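Local coordinates for flavoprotein (Thermotoga maritima, PDB 5V8S) that probably works as an electron-transfer oxidoreductase, joining a beta-lactamase-like domain that holds a di-iron centre to a flavodoxin-like domain expected to bind FMN, at residues L56-N60 with G61-L65; R147-G151 with K152-F156; I287-L290 with K291-F295. The protein carries 1 engineered substitution. All coordinates share one frame; numbering follows the deposited sequence.

Contact 1: L56-N60 with G61-L65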
loop_
_atom_site.group_PDB
_atom_site.type_symbol
_atom_site.label_atom_id
_atom_site.label_comp_id
_atom_site.label_asym_id
_atom_site.label_seq_id
_atom_site.Cartn_x
_atom_site.Cartn_y
_atom_site.Cartn_z
ATOM N N LEU A 56 -17.325 -34.296 1.894
ATOM C CA LEU A 56 -17.450 -35.635 1.330
ATOM C C LEU A 56 -18.866 -36.140 1.570
ATOM O O LEU A 56 -19.338 -36.157 2.713
ATOM C CB LEU A 56 -16.443 -36.606 1.958
ATOM C CG LEU A 56 -16.506 -38.030 1.384
ATOM C CD1 LEU A 56 -15.857 -38.068 0.008
ATOM C CD2 LEU A 56 -15.848 -39.030 2.318
ATOM N N VAL A 57 -19.530 -36.566 0.496
ATOM C CA VAL A 57 -20.878 -37.116 0.574
ATOM C C VAL A 57 -20.763 -38.600 0.273
ATOM O O VAL A 57 -20.370 -38.976 -0.831
ATOM C CB VAL A 57 -21.853 -36.437 -0.407
ATOM C CG1 VAL A 57 -23.292 -36.836 -0.077
ATOM C CG2 VAL A 57 -21.695 -34.918 -0.375
ATOM N N LYS A 58 -21.103 -39.443 1.246
ATOM C CA LYS A 58 -21.019 -40.887 1.083
ATOM C C LYS A 58 -22.417 -41.409 0.807
ATOM O O LYS A 58 -23.311 -41.277 1.649
ATOM C CB LYS A 58 -20.419 -41.540 2.327
ATOM C CG LYS A 58 -19.001 -41.043 2.604
ATOM C CD LYS A 58 -18.317 -41.809 3.736
ATOM C CE LYS A 58 -17.682 -43.106 3.254
ATOM N NZ LYS A 58 -16.954 -43.819 4.365
ATOM N N LEU A 59 -22.600 -41.979 -0.375
ATOM C CA LEU A 59 -23.904 -42.433 -0.850
ATOM C C LEU A 59 -23.840 -43.912 -1.212
ATOM O O LEU A 59 -22.786 -44.551 -1.170
ATOM C CB LEU A 59 -24.329 -41.595 -2.065
ATOM C CG LEU A 59 -24.363 -40.082 -1.802
ATOM C CD1 LEU A 59 -24.396 -39.277 -3.091
ATOM C CD2 LEU A 59 -25.582 -39.740 -0.929
ATOM N N ASN A 60 -24.999 -44.458 -1.560
ATOM C CA ASN A 60 -25.097 -45.836 -2.028
ATOM C C ASN A 60 -24.622 -45.849 -3.472
ATOM O O ASN A 60 -25.323 -45.389 -4.373
ATOM C CB ASN A 60 -26.533 -46.330 -1.903
ATOM C CG ASN A 60 -26.730 -47.714 -2.475
ATOM O OD1 ASN A 60 -25.777 -48.438 -2.769
ATOM N ND2 ASN A 60 -27.983 -48.096 -2.622
ATOM N N GLY A 61 -23.407 -46.345 -3.688
ATOM C CA GLY A 61 -22.852 -46.460 -5.015
ATOM C C GLY A 61 -21.955 -45.310 -5.433
ATOM O O GLY A 61 -21.456 -45.320 -6.563
ATOM N N ALA A 62 -21.718 -44.330 -4.567
ATOM C CA ALA A 62 -20.909 -43.191 -4.956
ATOM C C ALA A 62 -20.308 -42.568 -3.711
ATOM O O ALA A 62 -20.891 -42.620 -2.629
ATOM C CB ALA A 62 -21.745 -42.137 -5.693
ATOM N N ASN A 63 -19.128 -41.980 -3.876
ATOM C CA ASN A 63 -18.525 -41.132 -2.858
ATOM C C ASN A 63 -18.102 -39.855 -3.559
ATOM O O ASN A 63 -17.273 -39.893 -4.481
ATOM C CB ASN A 63 -17.319 -41.789 -2.172
ATOM C CG ASN A 63 -17.703 -42.946 -1.271
ATOM O OD1 ASN A 63 -18.515 -42.804 -0.355
ATOM N ND2 ASN A 63 -17.112 -44.106 -1.535
ATOM N N VAL A 64 -18.682 -38.736 -3.139
ATOM C CA VAL A 64 -18.581 -37.464 -3.859
ATOM C C VAL A 64 -17.779 -36.484 -3.010
ATOM O O VAL A 64 -18.232 -36.055 -1.943
ATOM C CB VAL A 64 -19.965 -36.890 -4.184
ATOM C CG1 VAL A 64 -19.842 -35.616 -5.026
ATOM C CG2 VAL A 64 -20.842 -37.940 -4.872
ATOM N N LEU A 65 -16.600 -36.108 -3.498
ATOM C CA LEU A 65 -15.791 -35.064 -2.874
ATOM C C LEU A 65 -16.159 -33.725 -3.493
ATOM O O LEU A 65 -16.298 -33.619 -4.714
ATOM C CB LEU A 65 -14.308 -35.335 -3.108
ATOM C CG LEU A 65 -13.347 -34.254 -2.624
ATOM C CD1 LEU A 65 -13.372 -34.163 -1.110
ATOM C CD2 LEU A 65 -11.950 -34.579 -3.136
HETATM O O HOH W 1 -20.383 -44.769 0.123
#
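Lys58 and Asn63 face each other as a non-hydrogen-bonded pair of an antiparallel beta hairpin, their side chains crossing at a slant on the face they share with Leu56 and Leu65. Asn63 leans across the strand gap, so that its OD1 lies 3.5 Å from Lys58 CG. The aliphatic part of Lys58 bends at its third torsion (chi3 84°), and CE turns back to 3.7 Å from Asn63 OD1, while NZ goes on to the backbone oxygen of Ile84. A long, flexible lysine suits this place because its methylenes can lie against the Asn63 amide while its amine bonds beyond the hairpin.

On the other face the residues are apolar. Val57 and Val64 meet CB to CB at 4.2 Å, and Leu59 CD1 reaches obliquely to Val64 CG2, also 4.2 Å away. Beta-branched valine suits such buried strand positions, and Val64 also packs on Ile149. The backbones of the two valines exchange a nearly straight pair of hydrogen bonds, Val57 N to Val64 O at 2.8 Å and Val64 N to Val57 O at 2.9 Å.

Nearer the turn, one water donates both to Leu59 O (2.7 Å) and to Asn63 OD1 (2.8 Å). With Asn63 ND2 bonded to Glu89 O, both ends of the amide have partners, which fixes its flip and carries the polar network to the chain before strand 92-94, while the valine face is left to hydrophobic packing.

Contact 2: R147-G151 with K152-F156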
loop_
_atom_site.group_PDB
_atom_site.type_symbol
_atom_site.label_atom_id
_atom_site.label_comp_id
_atom_site.label_asym_id
_atom_site.label_seq_id
_atom_site.Cartn_x
_atom_site.Cartn_y
_atom_site.Cartn_z
ATOM N N ARG A 147 -28.220 -34.123 -11.982
ATOM C CA ARG A 147 -27.556 -35.386 -12.202
ATOM C C ARG A 147 -27.843 -36.304 -11.039
ATOM O O ARG A 147 -27.726 -35.911 -9.887
ATOM C CB ARG A 147 -26.055 -35.199 -12.379
ATOM C CG ARG A 147 -25.693 -34.583 -13.715
ATOM C CD ARG A 147 -24.200 -34.407 -13.857
ATOM N NE ARG A 147 -23.568 -35.633 -14.303
ATOM C CZ ARG A 147 -23.372 -35.959 -15.574
ATOM N NH1 ARG A 147 -23.749 -35.147 -16.540
ATOM N NH2 ARG A 147 -22.787 -37.097 -15.869
ATOM N N GLU A 148 -28.247 -37.524 -11.351
ATOM C CA GLU A 148 -28.529 -38.505 -10.330
ATOM C C GLU A 148 -27.245 -39.234 -10.007
ATOM O O GLU A 148 -26.672 -39.906 -10.852
ATOM C CB GLU A 148 -29.601 -39.479 -10.803
ATOM C CG GLU A 148 -30.083 -40.405 -9.713
ATOM C CD GLU A 148 -31.071 -41.425 -10.220
ATOM O OE1 GLU A 148 -30.803 -42.621 -10.060
ATOM O OE2 GLU A 148 -32.105 -41.017 -10.768
ATOM N N ILE A 149 -26.792 -39.091 -8.769
ATOM C CA ILE A 149 -25.544 -39.693 -8.326
ATOM C C ILE A 149 -25.822 -40.350 -6.986
ATOM O O ILE A 149 -26.363 -39.706 -6.084
ATOM C CB ILE A 149 -24.420 -38.638 -8.183
ATOM C CG1 ILE A 149 -24.115 -37.964 -9.532
ATOM C CG2 ILE A 149 -23.154 -39.286 -7.624
ATOM C CD1 ILE A 149 -23.270 -36.682 -9.407
ATOM N N GLY A 150 -25.475 -41.629 -6.856
ATOM C CA GLY A 150 -25.675 -42.318 -5.586
ATOM C C GLY A 150 -27.098 -42.284 -5.074
ATOM O O GLY A 150 -27.313 -42.271 -3.851
ATOM N N GLY A 151 -28.085 -42.287 -5.979
ATOM C CA GLY A 151 -29.480 -42.266 -5.596
ATOM C C GLY A 151 -30.053 -40.907 -5.254
ATOM O O GLY A 151 -31.224 -40.837 -4.842
ATOM N N LYS A 152 -29.271 -39.830 -5.384
ATOM C CA LYS A 152 -29.723 -38.488 -5.064
ATOM C C LYS A 152 -29.616 -37.580 -6.280
ATOM O O LYS A 152 -28.782 -37.788 -7.166
ATOM C CB LYS A 152 -28.883 -37.891 -3.925
ATOM C CG LYS A 152 -28.867 -38.771 -2.668
ATOM C CD LYS A 152 -30.221 -38.811 -1.996
ATOM C CE LYS A 152 -30.145 -39.544 -0.671
ATOM N NZ LYS A 152 -31.443 -39.516 0.032
ATOM N N LYS A 153 -30.450 -36.548 -6.291
ATOM C CA LYS A 153 -30.448 -35.541 -7.341
ATOM C C LYS A 153 -29.524 -34.392 -6.937
ATOM O O LYS A 153 -29.775 -33.711 -5.937
ATOM C CB LYS A 153 -31.872 -35.033 -7.505
ATOM C CG LYS A 153 -32.082 -33.965 -8.550
ATOM C CD LYS A 153 -33.544 -33.492 -8.545
ATOM C CE LYS A 153 -34.540 -34.625 -8.839
ATOM N NZ LYS A 153 -34.312 -35.323 -10.144
ATOM N N PHE A 154 -28.447 -34.188 -7.697
ATOM C CA PHE A 154 -27.583 -33.018 -7.545
ATOM C C PHE A 154 -27.964 -31.995 -8.608
ATOM O O PHE A 154 -28.015 -32.327 -9.788
ATOM C CB PHE A 154 -26.127 -33.420 -7.770
ATOM C CG PHE A 154 -25.504 -34.177 -6.619
ATOM C CD1 PHE A 154 -25.817 -35.500 -6.386
ATOM C CD2 PHE A 154 -24.592 -33.552 -5.767
ATOM C CE1 PHE A 154 -25.246 -36.198 -5.340
ATOM C CE2 PHE A 154 -24.010 -34.245 -4.727
ATOM C CZ PHE A 154 -24.349 -35.581 -4.511
ATOM N N LYS A 155 -28.233 -30.762 -8.201
ATOM C CA LYS A 155 -28.645 -29.716 -9.121
ATOM C C LYS A 155 -27.571 -28.638 -9.137
ATOM O O LYS A 155 -27.134 -28.182 -8.080
ATOM C CB LYS A 155 -29.977 -29.114 -8.678
ATOM C CG LYS A 155 -30.525 -28.056 -9.621
ATOM C CD LYS A 155 -31.908 -27.583 -9.193
ATOM C CE LYS A 155 -32.571 -26.771 -10.290
ATOM N NZ LYS A 155 -32.760 -27.580 -11.551
ATOM N N PHE A 156 -27.132 -28.248 -10.330
ATOM C CA PHE A 156 -26.048 -27.289 -10.485
ATOM C C PHE A 156 -26.609 -25.964 -10.974
ATOM O O PHE A 156 -27.317 -25.912 -11.985
ATOM C CB PHE A 156 -24.979 -27.846 -11.426
ATOM C CG PHE A 156 -24.416 -29.136 -10.936
ATOM C CD1 PHE A 156 -23.433 -29.147 -9.978
ATOM C CD2 PHE A 156 -24.960 -30.342 -11.348
ATOM C CE1 PHE A 156 -22.947 -30.330 -9.471
ATOM C CE2 PHE A 156 -24.474 -31.525 -10.854
ATOM C CZ PHE A 156 -23.465 -31.521 -9.901
#
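Arg147 and Phe154 form a hydrogen-bonded antiparallel pair, with Arg147 N to Phe154 O at 2.8 Å and Phe154 N to Arg147 O at 2.9 Å. The next such pair closes the hairpin: Ile149 N meets Lys152 O at 2.9 Å, and Lys152 N returns to Ile149 O at 3.0 Å. The chain reverses in a type I' turn from Ile149 to Lys152, with Gly150 and Gly151 at its corners, both at positive phi, a conformation that glycine adopts easily.

Apolar contacts gather on one face. Phe154 CG lies beside its own backbone N (chi1 -75°), which brings the ring across Ile149 at about a right angle, CE1 3.8 Å from Ile149 CB; Ile149 O lies in the ring plane at its edge. Arg147 CD approaches Phe156 CE2 at 4.2 Å.

On the other face Glu148 and Lys153 are paired, but their charged ends do not meet; Lys153 NZ forms its salt bridge with Glu146.

The hydrogen bonds across the strands are thus all between backbone atoms, with Ile149 on Phe154 adding apolar packing. Ile149, Phe154 and Phe156 suit the side packed on strand 92-94, the charged ends of Arg147 and Lys152 lead off it, and Glu148 and Lys153 occupy the exposed face.

Contact 3: I287-L290 with K291-F295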
loop_
_atom_site.group_PDB
_atom_site.type_symbol
_atom_site.label_atom_id
_atom_site.label_comp_id
_atom_site.label_asym_id
_atom_site.label_seq_id
_atom_site.Cartn_x
_atom_site.Cartn_y
_atom_site.Cartn_z
ATOM N N ILE A 287 -14.447 15.340 13.269
ATOM C CA ILE A 287 -14.897 14.187 14.037
ATOM C C ILE A 287 -15.652 14.630 15.284
ATOM O O ILE A 287 -16.693 14.055 15.634
ATOM C CB ILE A 287 -13.685 13.293 14.365
ATOM C CG1 ILE A 287 -13.178 12.628 13.078
ATOM C CG2 ILE A 287 -14.045 12.258 15.414
ATOM C CD1 ILE A 287 -11.749 12.067 13.157
ATOM N N ASP A 288 -15.148 15.658 15.981
ATOM C CA ASP A 288 -15.886 16.186 17.132
ATOM C C ASP A 288 -17.255 16.700 16.707
ATOM O O ASP A 288 -18.246 16.495 17.413
ATOM C CB ASP A 288 -15.100 17.302 17.823
ATOM C CG ASP A 288 -13.882 16.787 18.554
ATOM O OD1 ASP A 288 -13.796 15.564 18.799
ATOM O OD2 ASP A 288 -13.012 17.619 18.897
ATOM N N SER A 289 -17.327 17.388 15.560
ATOM C CA SER A 289 -18.605 17.902 15.084
ATOM C C SER A 289 -19.564 16.763 14.744
ATOM O O SER A 289 -20.757 16.825 15.066
ATOM C CB SER A 289 -18.373 18.780 13.863
ATOM O OG SER A 289 -19.576 19.352 13.404
ATOM N N LEU A 290 -19.068 15.720 14.074
ATOM C CA LEU A 290 -19.899 14.551 13.800
ATOM C C LEU A 290 -20.484 13.990 15.086
ATOM O O LEU A 290 -21.677 13.673 15.152
ATOM C CB LEU A 290 -19.082 13.466 13.102
ATOM C CG LEU A 290 -18.759 13.700 11.639
ATOM C CD1 LEU A 290 -17.631 12.750 11.238
ATOM C CD2 LEU A 290 -19.963 13.514 10.743
ATOM N N LYS A 291 -19.648 13.823 16.110
ATOM C CA LYS A 291 -20.136 13.289 17.378
ATOM C C LYS A 291 -21.180 14.208 18.011
ATOM O O LYS A 291 -22.193 13.739 18.540
ATOM C CB LYS A 291 -18.974 13.088 18.343
ATOM C CG LYS A 291 -18.011 11.959 17.991
ATOM C CD LYS A 291 -16.802 12.040 18.916
ATOM C CE LYS A 291 -16.005 10.762 18.949
ATOM N NZ LYS A 291 -14.694 10.985 19.627
ATOM N N GLU A 292 -20.954 15.516 17.965
ATOM C CA GLU A 292 -21.905 16.449 18.559
ATOM C C GLU A 292 -23.252 16.368 17.861
ATOM O O GLU A 292 -24.293 16.606 18.484
ATOM C CB GLU A 292 -21.328 17.864 18.481
ATOM C CG GLU A 292 -22.199 18.938 19.104
ATOM C CD GLU A 292 -21.550 20.311 19.042
ATOM O OE1 GLU A 292 -20.555 20.467 18.296
ATOM O OE2 GLU A 292 -22.029 21.225 19.747
ATOM N N LYS A 293 -23.261 16.013 16.580
ATOM C CA LYS A 293 -24.497 15.877 15.828
ATOM C C LYS A 293 -25.078 14.462 15.848
ATOM O O LYS A 293 -26.037 14.199 15.115
ATOM C CB LYS A 293 -24.301 16.378 14.396
ATOM C CG LYS A 293 -24.138 17.893 14.331
ATOM C CD LYS A 293 -23.703 18.359 12.967
ATOM C CE LYS A 293 -23.271 19.823 12.979
ATOM N NZ LYS A 293 -24.389 20.745 13.284
ATOM N N GLY A 294 -24.560 13.566 16.691
ATOM C CA GLY A 294 -25.171 12.268 16.916
ATOM C C GLY A 294 -24.583 11.114 16.124
ATOM O O GLY A 294 -25.063 9.981 16.262
ATOM N N PHE A 295 -23.566 11.355 15.307
ATOM C CA PHE A 295 -22.956 10.287 14.530
ATOM C C PHE A 295 -21.920 9.541 15.367
ATOM O O PHE A 295 -21.403 10.053 16.362
ATOM C CB PHE A 295 -22.269 10.854 13.287
ATOM C CG PHE A 295 -23.206 11.479 12.304
ATOM C CD1 PHE A 295 -23.931 10.695 11.427
ATOM C CD2 PHE A 295 -23.372 12.856 12.264
ATOM C CE1 PHE A 295 -24.825 11.274 10.529
ATOM C CE2 PHE A 295 -24.247 13.441 11.354
ATOM C CZ PHE A 295 -24.970 12.644 10.484
#
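Phe295 folds back on Leu290 just past the end of helix 278-292. Its CB starts 3.4 Å from Leu290 O, and CG, held beside its own backbone N (chi1 -65°), lies 4.1 Å from Leu290 CD2. One ring atom further, CD2 touches both parts of Leu290: the carbonyl oxygen at 3.4 Å, which sits in the ring plane at the edge, and the methyl CD2 at 3.8 Å. The leucine branch meets the ring obliquely. The Phe295 side chain also touches Val268 and Leu409, while Leu290 packs on Val270 and Ile402. Large apolar residues suit these buried places between helix and sheet.

Lys293, the first residue past the helix, lays its chain back along the last turn, its CE 3.7 Å from Ser289 OG. Its amine reaches Ser403, and the serine hydroxyl bonds to Glu399, so both fasten this turn to helix 395-409.

The helix ends in a Schellman motif: Phe295 N bonds to Leu290 O at 3.0 Å, and Gly294 N to Lys291 O, also at 3.0 Å. Gly294, the C-prime residue, has positive phi (97°); a side chain here would press on Lys293 O, which is why glycine fits. Such a close sends the chain into strand 296-302, completing a beta-alpha-beta unit of the flavodoxin-like fold.

Overall arrangement
From the N terminus, contact 1 comes first, closing the tight hairpin of strands 50-59 and 62-66 within a seven-stranded mixed sheet. Contact 2 follows, closing another hairpin, 146-149 with 152-158, at the border of a five-stranded mixed sheet. All three contacts follow in series, none nesting or crossing, yet the centres of contacts 1 and 2 lie about 11 Å apart and they touch: Ala62 CB meets Ile149 CG2 at 3.7 Å. Through such touches the two hairpins pack one sheet against the other. Contact 3, between helix 278-292 and strand 296-302 of the flavodoxin-like part, lies on the opposite side of the chain's centre, its nearest atoms about 43 Å from those of contact 2.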